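Local atomic coordinates of metallocarboxypeptidase (Trypanosoma cruzi, PDB entry 3DWC), a protein that probably releases C-terminal amino acids other than proline from peptides, as a metal-dependent carboxypeptidase of the M32 family, here with cobalt in its metal site. Residues A427-Q432 / T486-Y492; K338-V344 / R499-G505. All blocks are in the same frame, centred on the assembly; numbering follows the deposited sequence.

Contact 1 (A427-Q432 / T486-Y492). With SO4 (sulfate ion), chain S; SO4 (sulfate ion), chain V.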
# COMPACT_ATOMS: atom_id res chain seq x y z
N ALA B 427 23.57 -7.75 -19.09
CA ALA B 427 24.32 -6.85 -19.92
C ALA B 427 24.54 -7.45 -21.31
O ALA B 427 24.52 -6.74 -22.35
CB ALA B 427 25.67 -6.44 -19.25
N MET B 428 24.76 -8.76 -21.35
CA MET B 428 24.93 -9.45 -22.60
C MET B 428 23.67 -9.55 -23.45
O MET B 428 23.73 -9.39 -24.68
CB MET B 428 25.47 -10.87 -22.28
CG MET B 428 26.85 -10.85 -21.77
SD MET B 428 27.38 -12.44 -21.17
CE MET B 428 28.86 -11.92 -20.28
N VAL B 429 22.53 -9.82 -22.81
CA VAL B 429 21.21 -9.80 -23.45
C VAL B 429 20.93 -8.44 -24.06
O VAL B 429 20.53 -8.31 -25.23
CB VAL B 429 20.05 -10.21 -22.47
CG1 VAL B 429 18.64 -9.86 -23.00
CG2 VAL B 429 20.19 -11.71 -22.03
N ALA B 430 21.19 -7.40 -23.30
CA ALA B 430 20.97 -6.05 -23.78
C ALA B 430 21.75 -5.72 -25.06
O ALA B 430 21.19 -5.12 -25.99
CB ALA B 430 21.27 -5.05 -22.67
N ALA B 431 23.02 -6.12 -25.11
CA ALA B 431 23.91 -5.84 -26.23
C ALA B 431 23.49 -6.62 -27.44
O ALA B 431 23.47 -6.09 -28.50
CB ALA B 431 25.39 -6.21 -25.85
N GLN B 432 23.15 -7.90 -27.24
CA GLN B 432 22.65 -8.78 -28.27
C GLN B 432 21.33 -8.26 -28.90
O GLN B 432 21.15 -8.29 -30.08
CB GLN B 432 22.46 -10.19 -27.73
CG GLN B 432 22.14 -11.25 -28.83
CD GLN B 432 22.49 -12.68 -28.43
OE1 GLN B 432 23.46 -12.91 -27.72
NE2 GLN B 432 21.72 -13.67 -28.93
N THR B 486 21.27 -18.18 -29.67
CA THR B 486 21.30 -18.28 -28.22
C THR B 486 22.23 -17.17 -27.60
O THR B 486 22.93 -16.50 -28.31
CB THR B 486 21.71 -19.76 -27.88
OG1 THR B 486 21.24 -20.09 -26.58
CG2 THR B 486 23.19 -19.98 -27.94
N LEU B 487 22.25 -16.99 -26.28
CA LEU B 487 23.07 -15.92 -25.67
C LEU B 487 24.52 -16.06 -26.06
O LEU B 487 25.10 -17.12 -25.89
CB LEU B 487 22.88 -15.81 -24.14
CG LEU B 487 23.56 -14.65 -23.38
CD1 LEU B 487 23.22 -13.28 -23.94
CD2 LEU B 487 23.14 -14.76 -21.96
N ASN B 488 25.07 -14.98 -26.65
CA ASN B 488 26.42 -14.93 -27.17
C ASN B 488 27.15 -13.68 -26.63
O ASN B 488 26.78 -12.56 -26.97
CB ASN B 488 26.34 -14.86 -28.69
CG ASN B 488 27.70 -14.83 -29.38
OD1 ASN B 488 28.71 -14.61 -28.75
ND2 ASN B 488 27.70 -15.02 -30.72
N PRO B 489 28.18 -13.86 -25.80
CA PRO B 489 28.86 -12.67 -25.25
C PRO B 489 29.66 -11.82 -26.22
O PRO B 489 30.17 -10.78 -25.82
CB PRO B 489 29.78 -13.27 -24.17
CG PRO B 489 29.99 -14.61 -24.53
CD PRO B 489 28.76 -15.09 -25.26
N GLU B 490 29.81 -12.23 -27.48
CA GLU B 490 30.58 -11.44 -28.43
C GLU B 490 29.96 -10.08 -28.71
O GLU B 490 30.67 -9.13 -28.95
CB GLU B 490 30.80 -12.19 -29.75
CG GLU B 490 31.56 -13.50 -29.61
CD GLU B 490 32.90 -13.37 -28.88
OE1 GLU B 490 33.71 -12.47 -29.22
OE2 GLU B 490 33.12 -14.22 -27.98
N HIS B 491 28.63 -9.99 -28.67
CA HIS B 491 27.96 -8.70 -28.80
C HIS B 491 28.32 -7.69 -27.70
O HIS B 491 28.53 -6.51 -27.98
CB HIS B 491 26.44 -8.89 -28.90
CG HIS B 491 26.02 -9.85 -29.96
ND1 HIS B 491 26.05 -9.54 -31.30
CD2 HIS B 491 25.61 -11.14 -29.89
CE1 HIS B 491 25.64 -10.58 -32.00
NE2 HIS B 491 25.38 -11.57 -31.17
N TYR B 492 28.46 -8.18 -26.46
CA TYR B 492 28.79 -7.32 -25.31
C TYR B 492 30.22 -6.84 -25.49
O TYR B 492 30.51 -5.69 -25.31
CB TYR B 492 28.64 -8.15 -24.03
CG TYR B 492 28.77 -7.46 -22.68
CD1 TYR B 492 28.28 -6.17 -22.45
CD2 TYR B 492 29.30 -8.15 -21.62
CE1 TYR B 492 28.35 -5.59 -21.20
CE2 TYR B 492 29.39 -7.56 -20.35
CZ TYR B 492 28.91 -6.30 -20.15
OH TYR B 492 29.02 -5.76 -18.89
S SO4 S . 22.46 -21.27 -31.51
O1 SO4 S . 22.27 -22.46 -30.67
O2 SO4 S . 21.18 -20.72 -31.94
O3 SO4 S . 23.28 -20.33 -30.75
O4 SO4 S . 23.17 -21.62 -32.74
S SO4 V . 30.29 -13.64 -33.22
O1 SO4 V . 30.56 -13.73 -34.66
O2 SO4 V . 30.27 -14.99 -32.62
O3 SO4 V . 31.40 -12.92 -32.59
O4 SO4 V . 29.02 -12.91 -33.03
O HOH W 1 26.18 -10.24 -25.70
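Q432 reaches out from helix 421-441 and sets its amide between two peptide groups of 486-492. Q432 OE1 takes the N-H of N488 at 2.8 Å, in the carbonyl plane and on a lone pair. Q432 NE2 gives a nearly straight bond (165°) to T486 O, 3.1 Å away; the acceptor lies in the plane of the amide, but the donor stands above the carbonyl plane of T486. Having donor and acceptor on one end, glutamine suits this place, and an extended chain with CG anti to the backbone N (chi1 -171°) gives it the reach. NE2 is also bonded to T483. The H491 ring lies obliquely to the Q432 chain, its plane 51° from the amide, with H491 CD2 3.6 Å from Q432 CG and its NE2 bonded to E485. The loop 486-489 so held leads into helix 490-501, the last of this mainly helical metallopeptidase fold, and N488 OD1 accepts from E490 N in a capping bond.

M428, flexible and unbranched, crosses the Y492 side chain at about a right angle: M428 CG is 3.6 Å from Y492 CD2, M428 SD 3.9 Å from P489 CB, and helix 168-196 adds I174 and V178. L487 CD1 sits 3.7 Å from M428 CB and also against V429. Y492 receives the backbone of A427 over one ring face, with A427 CB 3.4 Å from Y492 CZ; alanine is small enough for this close approach. A water donates to both M428 O and N488 O.

Contact 2 (K338-V344 / R499-G505). With SO4 (sulfate ion), chain U.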
# COMPACT_ATOMS: atom_id res chain seq x y z
N LYS B 338 28.53 13.26 -22.53
CA LYS B 338 29.03 11.94 -22.90
C LYS B 338 30.30 11.57 -22.11
O LYS B 338 30.48 10.43 -21.68
CB LYS B 338 29.30 11.86 -24.40
CG LYS B 338 29.80 10.50 -24.84
CD LYS B 338 29.94 10.47 -26.37
CE LYS B 338 30.90 9.41 -26.82
NZ LYS B 338 31.05 9.49 -28.35
N ARG B 339 31.17 12.54 -21.90
CA ARG B 339 32.43 12.29 -21.20
C ARG B 339 32.20 12.00 -19.74
O ARG B 339 32.85 11.12 -19.19
CB ARG B 339 33.40 13.45 -21.38
CG ARG B 339 34.31 13.21 -22.53
CD ARG B 339 34.30 14.22 -23.63
NE ARG B 339 35.29 15.23 -23.50
CZ ARG B 339 35.90 15.90 -24.48
NH1 ARG B 339 35.69 15.66 -25.77
NH2 ARG B 339 36.77 16.82 -24.15
N VAL B 340 31.24 12.71 -19.15
CA VAL B 340 30.81 12.47 -17.77
C VAL B 340 30.15 11.06 -17.63
O VAL B 340 30.55 10.25 -16.82
CB VAL B 340 29.81 13.58 -17.32
CG1 VAL B 340 29.16 13.24 -15.95
CG2 VAL B 340 30.51 14.96 -17.30
N ILE B 341 29.15 10.77 -18.44
CA ILE B 341 28.37 9.53 -18.34
C ILE B 341 29.18 8.26 -18.74
O ILE B 341 28.87 7.16 -18.24
CB ILE B 341 27.02 9.66 -19.17
CG1 ILE B 341 26.09 10.78 -18.65
CG2 ILE B 341 26.19 8.40 -19.23
CD1 ILE B 341 25.65 10.63 -17.31
N GLN B 342 30.19 8.39 -19.62
CA GLN B 342 30.99 7.22 -20.09
C GLN B 342 32.36 7.16 -19.44
O GLN B 342 33.23 6.44 -19.88
CB GLN B 342 31.19 7.24 -21.61
CG GLN B 342 29.89 6.96 -22.38
CD GLN B 342 30.09 6.91 -23.88
OE1 GLN B 342 31.21 6.92 -24.38
NE2 GLN B 342 28.99 6.80 -24.61
N ARG B 343 32.54 7.94 -18.38
CA ARG B 343 33.85 8.00 -17.72
C ARG B 343 34.20 6.64 -17.12
O ARG B 343 33.34 6.00 -16.54
CB ARG B 343 33.84 9.03 -16.60
CG ARG B 343 35.25 9.36 -16.11
CD ARG B 343 35.21 9.96 -14.74
NE ARG B 343 35.50 11.39 -14.74
CZ ARG B 343 34.62 12.37 -14.52
NH1 ARG B 343 33.30 12.13 -14.30
NH2 ARG B 343 35.07 13.62 -14.52
N VAL B 344 35.44 6.22 -17.31
CA VAL B 344 35.93 4.94 -16.84
C VAL B 344 36.90 5.18 -15.69
O VAL B 344 37.93 5.84 -15.87
CB VAL B 344 36.56 4.10 -17.97
CG1 VAL B 344 37.21 2.85 -17.41
CG2 VAL B 344 35.48 3.71 -19.00
N ARG B 499 32.45 1.42 -27.82
CA ARG B 499 32.10 2.55 -27.02
C ARG B 499 33.35 3.09 -26.30
O ARG B 499 33.63 4.27 -26.41
CB ARG B 499 31.00 2.19 -26.06
CG ARG B 499 30.74 3.28 -25.03
CD ARG B 499 29.44 3.05 -24.29
NE ARG B 499 28.26 3.23 -25.12
CZ ARG B 499 27.01 3.01 -24.71
NH1 ARG B 499 25.98 3.23 -25.53
NH2 ARG B 499 26.81 2.60 -23.47
N TYR B 500 34.10 2.22 -25.61
CA TYR B 500 35.19 2.70 -24.75
C TYR B 500 36.57 2.79 -25.40
O TYR B 500 37.37 3.67 -25.07
CB TYR B 500 35.20 1.93 -23.43
CG TYR B 500 33.93 2.23 -22.65
CD1 TYR B 500 33.79 3.42 -21.94
CD2 TYR B 500 32.84 1.37 -22.71
CE1 TYR B 500 32.63 3.70 -21.26
CE2 TYR B 500 31.66 1.65 -22.04
CZ TYR B 500 31.55 2.83 -21.34
OH TYR B 500 30.40 3.15 -20.68
N ARG B 501 36.85 1.86 -26.29
CA ARG B 501 38.14 1.79 -26.89
C ARG B 501 38.16 2.62 -28.18
O ARG B 501 39.17 3.26 -28.49
CB ARG B 501 38.48 0.32 -27.14
CG ARG B 501 39.91 0.09 -27.60
CD ARG B 501 39.94 -0.38 -29.00
NE ARG B 501 39.81 -1.81 -29.10
CZ ARG B 501 39.13 -2.46 -30.04
NH1 ARG B 501 38.38 -1.86 -30.96
NH2 ARG B 501 39.15 -3.78 -30.02
N ASP B 502 37.06 2.64 -28.93
CA ASP B 502 36.99 3.43 -30.17
C ASP B 502 36.15 4.71 -30.04
O ASP B 502 36.00 5.46 -31.02
CB ASP B 502 36.40 2.54 -31.26
CG ASP B 502 37.18 1.25 -31.41
OD1 ASP B 502 38.32 1.29 -30.97
OD2 ASP B 502 36.68 0.21 -31.93
N ASP B 503 35.58 4.98 -28.87
CA ASP B 503 34.84 6.24 -28.65
C ASP B 503 33.72 6.45 -29.70
O ASP B 503 33.45 7.59 -30.12
CB ASP B 503 35.82 7.42 -28.69
CG ASP B 503 35.21 8.72 -28.14
OD1 ASP B 503 34.46 8.64 -27.14
OD2 ASP B 503 35.51 9.81 -28.68
N ARG B 504 33.06 5.36 -30.11
CA ARG B 504 32.10 5.44 -31.23
C ARG B 504 30.66 5.77 -30.81
O ARG B 504 29.77 5.94 -31.67
CB ARG B 504 32.15 4.16 -32.05
CG ARG B 504 33.52 3.94 -32.75
CD ARG B 504 33.57 2.61 -33.51
NE ARG B 504 32.39 2.50 -34.35
CZ ARG B 504 32.05 1.43 -35.07
NH1 ARG B 504 32.83 0.34 -35.09
NH2 ARG B 504 30.92 1.47 -35.77
N GLY B 505 30.40 5.87 -29.51
CA GLY B 505 29.10 6.36 -29.06
C GLY B 505 28.58 5.48 -28.00
O GLY B 505 28.68 4.28 -28.10
OXT GLY B 505 28.09 5.94 -27.01
S SO4 U . 39.58 18.66 -25.17
O1 SO4 U . 39.11 19.88 -25.84
O2 SO4 U . 41.05 18.61 -25.17
O3 SO4 U . 39.13 18.65 -23.78
O4 SO4 U . 39.07 17.49 -25.88
O HOH W 2 29.92 4.14 -17.91
O HOH W 3 31.85 6.40 -27.22
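Q342, just past the end of helix 334-341, meets the very C-terminus of the chain: Q342 NE2 donates to G505 OXT at 2.7 Å, a short but bent bond with the acceptor close to the amide plane. The side chain leaves with CG beside the backbone N (chi1 -70°) and then runs extended, which carries the amide across to the carboxylate. NE2 is bonded to R310 O as well, so a glutamine here gives a hydrogen to each of two acceptors.

R499 serves the same carboxylate from within its own segment. The R499 chain bends at chi3, bringing R499 NE into an almost perfectly straight bond (178°) with G505 O at 3.2 Å, in the guanidinium plane, and into a weaker one with OXT that forms part of a salt bridge. The R499 and Q342 side chains cross at about a right angle, their guanidinium and amide planes 21° apart. NH2 of this arginine is bonded to E355 and M306 O. The positive charge probably helps to hold the terminal carboxylate ionised. K338 has a fully extended chain, and K338 NZ makes a long salt bridge of 3.7 Å with OD1 of the exposed D503, a carboxylate that a long, flexible lysine can reach. G505 N donates to a water that also lies beside Q342 OE1.

Y500 lies at the V344 end of the contact. Q342 O is at the ring edge, near its plane, 3.1 Å from Y500 CE1, and V344 CG2 packs at 3.4 Å from Y500 CD1. The hydroxyl is bonded to E355, and a water donates to both Y500 OH and I341 O. V344 and Y500 both pack on helix 168-196, with L186 and Q193 against the branched valine and V189 against the tyrosine, while M315 of helix 312-326 lies against K338 and I341, and helix 259-276 covers I341 further.

How the contacts relate
Both contacts use helix 490-501, contact 1 through its first turn and the loop leading into it, contact 2 through its end, with centres 19 Å apart and no touch between them. Contact 1 joins it to helix 421-441, its centre about 15 Å from the centre of the chain; contact 2 joins it to the end of helix 334-341, at about 23 Å. Both are partly buried, but contact 1 has no exposed touching residue and contact 2 has two. The inner contact buries more surface and relies on apolar packing plus one amide bonded to backbone; the outer is more charged, built round the terminal carboxylate. Helix 168-196 lies against both. Along the chain, contact 1 is nested within the loop that contact 2 closes.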